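Local coordinates for protein A-adding tRNA nucleotidyltransferase (Aquifex aeolicus, PDB 4WBY) that adds the terminal adenosine to the 3' end of tRNA ending in CC, using ATP and magnesium, to complete the CCA terminus, at residues A[146-160]-A[178-192]. Residues are numbered along the deposited sequence; the frame is centred on the assembly and turned at random.
Sequences DLKDKVIRVLHPVSF and NFKLSRSTEKLLKQA. With GOL (glycerol), chain G.
Phe160 is a knob set among Thr185, Leu188, Leu189 and Ala192 of helix 183-194. Its CB meets Ala192 CB at 3.8 Å. Leu188 CB lies at the ring edge, in plane, and Leu189 CG over one face. Phe160 also touches ATP-binding Ile167. At the other end, the Phe179 ring lies flat against the Schellman turn that ends helix 143-149. Lys150 CA sits 3.4 Å from the ring centroid, a CH-pi contact 4° off the normal. Ile152 CD1 and Leu147 CD2 reach the same ring. Between these clusters, 151-152 and 180-181 form a two-stranded parallel sheet, joined by a helical crossover in beta-alpha-beta fashion. Ile152 N donates to Lys180 O at 2.8 Å. Ser182 N-caps helix 183-194, its OG accepting from Thr185 N. Chi1 of -68° turns Thr185 OG1 to Val154 N (3.1 Å) and CG2 to the Phe160 ring. Arg153 lays its guanidinium over Ser182 CB and grips Asp146 side-on, NE to OD2 at 2.9 Å and NH2 to OD1. Asp146 OD2 also hydrogen-bonds Thr121 OG1. A leucine in place of Arg153 lacks the guanidinium, and Asp146 would probably be left without its charged mate. Arg153 NH1 also binds a glycerol, probably from crystallisation.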
loop_
_atom_site.group_PDB
_atom_site.type_symbol
_atom_site.label_atom_id
_atom_site.label_comp_id
_atom_site.label_asym_id
_atom_site.label_seq_id
_atom_site.Cartn_x
_atom_site.Cartn_y
_atom_site.Cartn_z
ATOM N N ASP A 146 11.722 -11.972 16.752
ATOM C CA ASP A 146 11.690 -10.605 16.240
ATOM C C ASP A 146 10.268 -10.025 16.217
ATOM O O ASP A 146 10.097 -8.815 16.355
ATOM C CB ASP A 146 12.347 -10.536 14.863
ATOM C CG ASP A 146 13.864 -10.630 14.945
ATOM O OD1 ASP A 146 14.428 -10.392 16.038
ATOM O OD2 ASP A 146 14.495 -10.935 13.925
ATOM N N LEU A 147 9.246 -10.866 16.088
ATOM C CA LEU A 147 7.883 -10.386 16.336
ATOM C C LEU A 147 7.746 -9.935 17.782
ATOM O O LEU A 147 7.258 -8.836 18.060
ATOM C CB LEU A 147 6.834 -11.456 16.042
ATOM C CG LEU A 147 6.469 -11.725 14.583
ATOM C CD1 LEU A 147 5.483 -12.880 14.493
ATOM C CD2 LEU A 147 5.900 -10.498 13.881
ATOM N N LYS A 148 8.172 -10.794 18.704
ATOM C CA LYS A 148 8.118 -10.488 20.129
ATOM C C LYS A 148 8.774 -9.147 20.437
ATOM O O LYS A 148 8.224 -8.319 21.176
ATOM C CB LYS A 148 8.809 -11.592 20.928
ATOM C CG LYS A 148 8.801 -11.355 22.434
ATOM C CD LYS A 148 9.451 -12.514 23.176
ATOM C CE LYS A 148 9.398 -12.313 24.683
ATOM N NZ LYS A 148 9.854 -13.526 25.428
ATOM N N ASP A 149 9.948 -8.936 19.849
ATOM C CA ASP A 149 10.756 -7.766 20.149
ATOM C C ASP A 149 10.452 -6.572 19.248
ATOM O O ASP A 149 11.043 -5.506 19.417
ATOM C CB ASP A 149 12.234 -8.139 20.054
ATOM C CG ASP A 149 12.666 -9.099 21.158
ATOM O OD1 ASP A 149 11.997 -9.152 22.217
ATOM O OD2 ASP A 149 13.680 -9.798 20.975
ATOM N N LYS A 150 9.517 -6.753 18.313
ATOM C CA LYS A 150 9.090 -5.695 17.383
ATOM C C LYS A 150 10.265 -5.161 16.564
ATOM O O LYS A 150 10.522 -3.947 16.499
ATOM C CB LYS A 150 8.397 -4.565 18.143
ATOM C CG LYS A 150 7.154 -5.037 18.880
ATOM C CD LYS A 150 6.521 -3.868 19.604
ATOM C CE LYS A 150 5.171 -4.222 20.160
ATOM N NZ LYS A 150 4.477 -3.051 20.776
ATOM N N VAL A 151 10.946 -6.087 15.896
ATOM C CA VAL A 151 12.169 -5.789 15.170
ATOM C C VAL A 151 12.094 -6.207 13.702
ATOM O O VAL A 151 11.700 -7.334 13.381
ATOM C CB VAL A 151 13.382 -6.500 15.835
ATOM C CG1 VAL A 151 14.600 -6.461 14.925
ATOM C CG2 VAL A 151 13.682 -5.859 17.197
ATOM N N ILE A 152 12.475 -5.285 12.820
ATOM C CA ILE A 152 12.733 -5.585 11.411
ATOM C C ILE A 152 14.223 -5.900 11.240
ATOM O O ILE A 152 15.082 -5.051 11.484
ATOM C CB ILE A 152 12.330 -4.413 10.488
ATOM C CG1 ILE A 152 10.838 -4.084 10.641
ATOM C CG2 ILE A 152 12.671 -4.716 9.035
ATOM C CD1 ILE A 152 9.885 -5.228 10.311
ATOM N N ARG A 153 14.518 -7.118 10.804
ATOM C CA ARG A 153 15.879 -7.629 10.711
ATOM C C ARG A 153 16.076 -8.355 9.394
ATOM O O ARG A 153 15.282 -9.239 9.056
ATOM C CB ARG A 153 16.156 -8.596 11.870
ATOM C CG ARG A 153 17.600 -9.024 11.980
ATOM C CD ARG A 153 17.782 -10.179 12.946
ATOM N NE ARG A 153 17.183 -9.895 14.246
ATOM C CZ ARG A 153 17.776 -9.227 15.228
ATOM N NH1 ARG A 153 19.018 -8.764 15.078
ATOM N NH2 ARG A 153 17.116 -9.021 16.362
ATOM N N VAL A 154 17.130 -8.011 8.651
ATOM C CA VAL A 154 17.442 -8.762 7.436
ATOM C C VAL A 154 17.972 -10.169 7.767
ATOM O O VAL A 154 18.413 -10.442 8.890
ATOM C CB VAL A 154 18.466 -8.015 6.539
ATOM C CG1 VAL A 154 17.844 -6.736 5.975
ATOM C CG2 VAL A 154 19.773 -7.744 7.293
ATOM N N LEU A 155 17.934 -11.049 6.774
ATOM C CA LEU A 155 18.329 -12.449 6.951
ATOM C C LEU A 155 19.832 -12.678 6.863
ATOM O O LEU A 155 20.341 -13.700 7.344
ATOM C CB LEU A 155 17.623 -13.328 5.912
ATOM C CG LEU A 155 16.101 -13.176 5.791
ATOM C CD1 LEU A 155 15.515 -14.281 4.934
ATOM C CD2 LEU A 155 15.440 -13.167 7.141
ATOM N N HIS A 156 20.521 -11.747 6.210
ATOM C CA HIS A 156 21.962 -11.828 6.007
ATOM C C HIS A 156 22.477 -10.413 5.808
ATOM O O HIS A 156 21.751 -9.563 5.293
ATOM C CB HIS A 156 22.260 -12.684 4.765
ATOM C CG HIS A 156 23.722 -12.858 4.467
ATOM N ND1 HIS A 156 24.510 -11.849 3.952
ATOM C CD2 HIS A 156 24.534 -13.932 4.610
ATOM C CE1 HIS A 156 25.745 -12.293 3.798
ATOM N NE2 HIS A 156 25.786 -13.553 4.195
ATOM N N PRO A 157 23.719 -10.143 6.230
ATOM C CA PRO A 157 24.187 -8.753 6.216
ATOM C C PRO A 157 24.326 -8.106 4.842
ATOM O O PRO A 157 24.362 -6.884 4.801
ATOM C CB PRO A 157 25.562 -8.831 6.905
ATOM C CG PRO A 157 25.905 -10.275 6.940
ATOM C CD PRO A 157 24.620 -11.025 6.988
ATOM N N VAL A 158 24.399 -8.856 3.743
ATOM C CA VAL A 158 24.522 -8.156 2.459
ATOM C C VAL A 158 23.155 -7.905 1.805
ATOM O O VAL A 158 23.078 -7.490 0.650
ATOM C CB VAL A 158 25.453 -8.898 1.466
ATOM C CG1 VAL A 158 26.842 -9.120 2.084
ATOM C CG2 VAL A 158 24.838 -10.187 0.958
ATOM N N SER A 159 22.078 -8.099 2.568
ATOM C CA SER A 159 20.722 -8.017 2.026
ATOM C C SER A 159 20.395 -6.729 1.251
ATOM O O SER A 159 19.766 -6.781 0.188
ATOM C CB SER A 159 19.721 -8.191 3.168
ATOM O OG SER A 159 18.391 -8.209 2.686
ATOM N N PHE A 160 20.801 -5.574 1.772
ATOM C CA PHE A 160 20.479 -4.319 1.097
ATOM C C PHE A 160 21.393 -4.058 -0.110
ATOM O O PHE A 160 21.017 -3.320 -1.008
ATOM C CB PHE A 160 20.563 -3.132 2.060
ATOM C CG PHE A 160 19.571 -3.188 3.192
ATOM C CD1 PHE A 160 18.205 -3.267 2.940
ATOM C CD2 PHE A 160 20.002 -3.128 4.506
ATOM C CE1 PHE A 160 17.282 -3.313 3.994
ATOM C CE2 PHE A 160 19.098 -3.174 5.556
ATOM C CZ PHE A 160 17.727 -3.257 5.301
ATOM N N ASN A 178 4.719 -0.605 13.475
ATOM C CA ASN A 178 5.358 0.136 14.572
ATOM C C ASN A 178 6.495 -0.695 15.162
ATOM O O ASN A 178 6.605 -0.864 16.384
ATOM C CB ASN A 178 4.347 0.528 15.658
ATOM C CG ASN A 178 4.898 1.561 16.626
ATOM O OD1 ASN A 178 5.805 2.323 16.289
ATOM N ND2 ASN A 178 4.367 1.573 17.843
ATOM N N PHE A 179 7.329 -1.220 14.268
ATOM C CA PHE A 179 8.540 -1.948 14.643
ATOM C C PHE A 179 9.752 -1.038 14.426
ATOM O O PHE A 179 9.685 -0.057 13.675
ATOM C CB PHE A 179 8.737 -3.226 13.811
ATOM C CG PHE A 179 7.893 -4.416 14.232
ATOM C CD1 PHE A 179 6.776 -4.284 15.043
ATOM C CD2 PHE A 179 8.253 -5.693 13.801
ATOM C CE1 PHE A 179 6.020 -5.413 15.400
ATOM C CE2 PHE A 179 7.516 -6.822 14.161
ATOM C CZ PHE A 179 6.392 -6.676 14.959
ATOM N N LYS A 180 10.872 -1.408 15.043
ATOM C CA LYS A 180 12.140 -0.733 14.819
ATOM C C LYS A 180 13.071 -1.613 13.998
ATOM O O LYS A 180 12.961 -2.832 14.030
ATOM C CB LYS A 180 12.797 -0.382 16.151
ATOM C CG LYS A 180 12.041 0.681 16.944
ATOM C CD LYS A 180 12.801 1.100 18.193
ATOM C CE LYS A 180 14.162 1.696 17.848
ATOM N NZ LYS A 180 14.050 2.860 16.921
ATOM N N LEU A 181 13.988 -1.002 13.259
ATOM C CA LEU A 181 15.076 -1.763 12.660
ATOM C C LEU A 181 15.990 -2.328 13.742
ATOM O O LEU A 181 16.254 -1.660 14.751
ATOM C CB LEU A 181 15.888 -0.889 11.700
ATOM C CG LEU A 181 15.118 -0.181 10.588
ATOM C CD1 LEU A 181 16.075 0.708 9.812
ATOM C CD2 LEU A 181 14.476 -1.217 9.700
ATOM N N SER A 182 16.498 -3.539 13.533
ATOM C CA SER A 182 17.538 -4.051 14.424
ATOM C C SER A 182 18.749 -3.120 14.335
ATOM O O SER A 182 18.916 -2.408 13.347
ATOM C CB SER A 182 17.925 -5.500 14.079
ATOM O OG SER A 182 19.083 -5.583 13.266
ATOM N N ARG A 183 19.592 -3.127 15.360
ATOM C CA ARG A 183 20.744 -2.236 15.370
ATOM C C ARG A 183 21.637 -2.447 14.152
ATOM O O ARG A 183 22.004 -1.480 13.480
ATOM C CB ARG A 183 21.541 -2.419 16.661
ATOM C CG ARG A 183 20.763 -1.995 17.889
ATOM C CD ARG A 183 21.519 -2.316 19.172
ATOM N NE ARG A 183 20.628 -2.353 20.327
ATOM C CZ ARG A 183 20.168 -3.472 20.878
ATOM N NH1 ARG A 183 20.525 -4.649 20.381
ATOM N NH2 ARG A 183 19.359 -3.417 21.928
ATOM N N SER A 184 21.969 -3.698 13.839
ATOM C CA SER A 184 22.825 -3.935 12.678
ATOM C C SER A 184 22.074 -3.679 11.372
ATOM O O SER A 184 22.653 -3.162 10.421
ATOM C CB SER A 184 23.397 -5.352 12.682
ATOM O OG SER A 184 22.373 -6.323 12.652
ATOM N N THR A 185 20.797 -4.039 11.320
ATOM C CA THR A 185 20.002 -3.775 10.118
ATOM C C THR A 185 19.950 -2.273 9.825
ATOM O O THR A 185 20.055 -1.857 8.667
ATOM C CB THR A 185 18.584 -4.360 10.256
ATOM O OG1 THR A 185 18.679 -5.790 10.258
ATOM C CG2 THR A 185 17.673 -3.938 9.098
ATOM N N GLU A 186 19.801 -1.461 10.870
ATOM C CA GLU A 186 19.824 -0.011 10.691
ATOM C C GLU A 186 21.167 0.472 10.134
ATOM O O GLU A 186 21.205 1.318 9.237
ATOM C CB GLU A 186 19.525 0.711 12.006
ATOM C CG GLU A 186 19.409 2.230 11.822
ATOM C CD GLU A 186 19.163 2.973 13.112
ATOM O OE1 GLU A 186 19.802 2.631 14.126
ATOM O OE2 GLU A 186 18.335 3.909 13.111
ATOM N N LYS A 187 22.268 -0.050 10.667
ATOM C CA LYS A 187 23.587 0.320 10.156
ATOM C C LYS A 187 23.701 -0.035 8.686
ATOM O O LYS A 187 24.221 0.743 7.879
ATOM C CB LYS A 187 24.702 -0.378 10.933
ATOM C CG LYS A 187 24.873 0.092 12.343
ATOM C CD LYS A 187 25.988 -0.677 13.027
ATOM C CE LYS A 187 26.013 -0.350 14.511
ATOM N NZ LYS A 187 27.019 -1.163 15.242
ATOM N N LEU A 188 23.242 -1.234 8.344
ATOM C CA LEU A 188 23.337 -1.700 6.965
ATOM C C LEU A 188 22.494 -0.840 6.037
ATOM O O LEU A 188 22.902 -0.544 4.919
ATOM C CB LEU A 188 22.903 -3.162 6.867
ATOM C CG LEU A 188 23.842 -4.151 7.558
ATOM C CD1 LEU A 188 23.161 -5.508 7.713
ATOM C CD2 LEU A 188 25.143 -4.276 6.775
ATOM N N LEU A 189 21.311 -0.448 6.498
ATOM C CA LEU A 189 20.420 0.361 5.678
ATOM C C LEU A 189 21.033 1.737 5.437
ATOM O O LEU A 189 21.071 2.218 4.305
ATOM C CB LEU A 189 19.040 0.469 6.334
ATOM C CG LEU A 189 17.929 1.153 5.526
ATOM C CD1 LEU A 189 16.553 0.552 5.871
ATOM C CD2 LEU A 189 17.918 2.661 5.749
ATOM N N LYS A 190 21.533 2.361 6.496
ATOM C CA LYS A 190 22.142 3.682 6.363
ATOM C C LYS A 190 23.371 3.621 5.459
ATOM O O LYS A 190 23.597 4.521 4.647
ATOM C CB LYS A 190 22.525 4.246 7.737
ATOM C CG LYS A 190 21.315 4.589 8.606
ATOM C CD LYS A 190 21.728 4.976 10.019
ATOM C CE LYS A 190 22.454 6.289 10.058
ATOM N NZ LYS A 190 22.611 6.731 11.470
ATOM N N GLN A 191 24.162 2.562 5.596
ATOM C CA GLN A 191 25.358 2.411 4.778
ATOM C C GLN A 191 25.004 2.209 3.312
ATOM O O GLN A 191 25.660 2.776 2.434
ATOM C CB GLN A 191 26.219 1.253 5.296
ATOM C CG GLN A 191 26.943 1.638 6.585
ATOM C CD GLN A 191 27.803 0.538 7.169
ATOM O OE1 GLN A 191 27.854 -0.578 6.650
ATOM N NE2 GLN A 191 28.495 0.856 8.261
ATOM N N ALA A 192 23.955 1.434 3.038
ATOM C CA ALA A 192 23.553 1.220 1.645
ATOM C C ALA A 192 23.093 2.531 1.017
ATOM O O ALA A 192 23.412 2.811 -0.133
ATOM C CB ALA A 192 22.458 0.166 1.540
HETATM C C1 GOL G . 19.472 -5.391 17.424
HETATM O O1 GOL G . 18.688 -6.328 18.128
HETATM C C2 GOL G . 20.726 -6.180 17.065
HETATM O O2 GOL G . 20.398 -7.518 17.331
HETATM C C3 GOL G . 21.102 -6.105 15.593
HETATM O O3 GOL G . 22.114 -7.076 15.431
#